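PDB 4OQJ: PKS from Streptomyces albus, which serves as a ketosynthase of the AT-less polyketide synthase that makes oxazolomycin, probably extending the acyl chain by decarboxylative condensation. Local coordinates for the interface of chains A and B. Residues are numbered along the deposited sequence; one frame, centred on the assembly and turned at random. Chains: chain A/B, PKS.

The interface of chains A and B. Residues chain A 191-192, 195, 297, 438; chain B 165, 170-171, 174.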
ATOM      1  N   THR A 191      -0.815  -8.204   2.043  1.00 11.37           N
ATOM      2  CA  THR A 191      -0.203  -8.663   3.288  1.00 13.05           C
ATOM      3  C   THR A 191      -0.801 -10.010   3.678  1.00 13.03           C
ATOM      4  O   THR A 191      -1.032 -10.286   4.853  1.00  9.83           O
ATOM      5  CB  THR A 191      -0.422  -7.641   4.437  1.00 17.47           C
ATOM      6  OG1 THR A 191      -1.825  -7.473   4.672  1.00 16.10           O
ATOM      7  CG2 THR A 191       0.181  -6.281   4.071  1.00 15.71           C
ATOM      8  N   ALA A 192      -1.063 -10.839   2.683  1.00  8.66           N
ATOM      9  CA  ALA A 192      -1.695 -12.141   2.903  1.00 10.12           C
ATOM     10  C   ALA A 192      -3.053 -12.005   3.625  1.00  9.35           C
ATOM     11  O   ALA A 192      -3.877 -11.198   3.214  1.00 11.23           O
ATOM     12  CB  ALA A 192      -0.734 -13.072   3.673  1.00 11.31           C
ATOM     13  N   THR A 195      -4.706  -8.609   4.271  1.00 10.15           N
ATOM     14  CA  THR A 195      -4.788  -7.664   3.155  1.00  8.60           C
ATOM     15  C   THR A 195      -5.999  -6.735   3.197  1.00  9.62           C
ATOM     16  O   THR A 195      -5.867  -5.536   2.980  1.00 10.00           O
ATOM     17  CB  THR A 195      -4.812  -8.421   1.799  1.00  9.51           C
ATOM     18  OG1 THR A 195      -3.547  -9.067   1.593  1.00  8.89           O
ATOM     19  CG2 THR A 195      -5.105  -7.479   0.644  1.00  7.74           C
ATOM     20  N   TYR A 297       8.289 -17.715  11.241  1.00 24.86           N
ATOM     21  CA  TYR A 297       7.653 -16.800  10.303  1.00 23.47           C
ATOM     22  C   TYR A 297       6.130 -16.929  10.296  1.00 25.69           C
ATOM     23  O   TYR A 297       5.410 -15.925  10.225  1.00 20.29           O
ATOM     24  CB  TYR A 297       8.210 -17.050   8.892  1.00 18.02           C
ATOM     25  CG  TYR A 297       7.741 -16.079   7.828  1.00 14.21           C
ATOM     26  CD1 TYR A 297       7.835 -14.701   8.018  1.00 12.56           C
ATOM     27  CD2 TYR A 297       7.244 -16.538   6.620  1.00 16.40           C
ATOM     28  CE1 TYR A 297       7.437 -13.810   7.039  1.00 13.44           C
ATOM     29  CE2 TYR A 297       6.844 -15.661   5.634  1.00 17.07           C
ATOM     30  CZ  TYR A 297       6.950 -14.295   5.836  1.00 17.20           C
ATOM     31  OH  TYR A 297       6.534 -13.421   4.848  1.00 18.25           O
ATOM     32  N   ILE A 438      -0.449 -14.286   7.720  1.00 12.63           N
ATOM     33  CA  ILE A 438       0.812 -15.008   7.612  1.00 15.04           C
ATOM     34  C   ILE A 438       1.883 -13.987   7.241  1.00 12.57           C
ATOM     35  O   ILE A 438       1.690 -13.205   6.325  1.00 13.05           O
ATOM     36  CB  ILE A 438       0.754 -16.121   6.552  1.00 17.85           C
ATOM     37  CG1 ILE A 438      -0.263 -17.182   6.965  1.00 26.23           C
ATOM     38  CG2 ILE A 438       2.125 -16.754   6.355  1.00 23.56           C
ATOM     39  CD1 ILE A 438       0.075 -17.897   8.279  1.00 37.39           C
TER
ATOM     40  N   ILE B 165       4.451 -19.131   0.109  1.00 14.81           N
ATOM     41  CA  ILE B 165       4.949 -18.167   1.102  1.00 15.98           C
ATOM     42  C   ILE B 165       6.387 -17.761   0.816  1.00 16.73           C
ATOM     43  O   ILE B 165       6.867 -16.804   1.416  1.00 16.04           O
ATOM     44  CB  ILE B 165       4.845 -18.689   2.568  1.00 24.44           C
ATOM     45  CG1 ILE B 165       5.747 -19.904   2.796  1.00 31.73           C
ATOM     46  CG2 ILE B 165       3.396 -18.993   2.903  1.00 22.39           C
ATOM     47  CD1 ILE B 165       5.653 -20.476   4.201  1.00 36.66           C
ATOM     48  N   ASP B 170       3.040 -10.821  -1.726  1.00 10.03           N
ATOM     49  CA  ASP B 170       2.620 -10.476  -0.367  1.00 12.69           C
ATOM     50  C   ASP B 170       3.716 -10.598   0.659  1.00 17.44           C
ATOM     51  O   ASP B 170       3.606 -10.013   1.735  1.00 22.68           O
ATOM     52  CB  ASP B 170       1.486 -11.381   0.118  1.00 15.30           C
ATOM     53  CG  ASP B 170       0.305 -11.386  -0.791  1.00 17.59           C
ATOM     54  OD1 ASP B 170       0.492 -11.661  -1.993  1.00 16.17           O
ATOM     55  OD2 ASP B 170      -0.826 -11.124  -0.299  1.00 15.62           O
ATOM     56  N   PHE B 171       4.738 -11.398   0.370  1.00 13.85           N
ATOM     57  CA  PHE B 171       5.657 -11.793   1.436  1.00 12.21           C
ATOM     58  C   PHE B 171       6.975 -11.046   1.406  1.00 11.67           C
ATOM     59  O   PHE B 171       7.786 -11.236   2.293  1.00 12.21           O
ATOM     60  CB  PHE B 171       5.858 -13.312   1.387  1.00 12.27           C
ATOM     61  CG  PHE B 171       4.574 -14.062   1.572  1.00 12.31           C
ATOM     62  CD1 PHE B 171       3.977 -14.143   2.820  1.00 14.69           C
ATOM     63  CD2 PHE B 171       3.915 -14.626   0.492  1.00 11.89           C
ATOM     64  CE1 PHE B 171       2.761 -14.802   2.996  1.00 13.44           C
ATOM     65  CE2 PHE B 171       2.705 -15.281   0.666  1.00 14.62           C
ATOM     66  CZ  PHE B 171       2.125 -15.362   1.917  1.00 13.32           C
ATOM     67  N   THR B 174       6.849  -8.557   4.509  1.00  8.17           N
ATOM     68  CA  THR B 174       6.757  -9.252   5.784  1.00 11.55           C
ATOM     69  C   THR B 174       7.955 -10.184   6.071  1.00 11.22           C
ATOM     70  O   THR B 174       8.344 -10.335   7.219  1.00  9.67           O
ATOM     71  CB  THR B 174       5.468 -10.077   5.868  1.00 12.68           C
ATOM     72  OG1 THR B 174       5.444 -11.040   4.806  1.00 13.78           O
ATOM     73  CG2 THR B 174       4.256  -9.157   5.791  1.00  9.89           C
TER
HETATM   74  O   HOH W   1       2.736 -11.562   4.372  1.00 18.97           O
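B:Phe171, A:Ala192 and A:Ile438 form the apolar centre of this patch of the two-fold dimer interface, the usual assembly of ketosynthases. B:Phe171 offers its rim: CE1 lies 4.0 Å from CB of A:Ala192 and 3.9 Å from CG2 of A:Ile438, whose beta-branch sets a methyl beside the ring. Its own chain packs against both faces, CA of B:Ile165 and CB of B:Asp170 each lying toward the rim, which probably limits how far the ring can tilt. The small methyl of A:Ala192 suits the place, where the aromatic rim comes close to the TACS motif, whose cysteine, the next residue, is the nucleophile.

Farther out, the phenol of A:Tyr297 crosses B:Thr174 at about a right angle, and its OH shares a hydrogen bond of 2.6 Å with OG1 of B:Thr174. Tyrosine suits because its hydroxyl can lie against CD1 of B:Phe171 and still make this bond. OG1 of B:Thr174 sits between its backbone N and carbonyl carbon (chi1 59°), where this small hydroxyl also meets water 1, which bridges to the carbonyl oxygens of A:Ile438 and B:Asp170.

On the catalytic side, the carboxylate of B:Asp170, a ready acceptor, takes a hydrogen bond from the backbone N-H of A:Ala192 at OD2 (3.0 Å), using the anti lone pair. The partner subunit thus probably steadies the nucleophile loop. A:Thr195, at the start of helix 195-209, braces it from within, its hydroxyl serving both ways: OG1 accepts a hydrogen bond from N of A:Thr191 and donates to O of A:Ala192 at 2.7 Å, in the carbonyl plane.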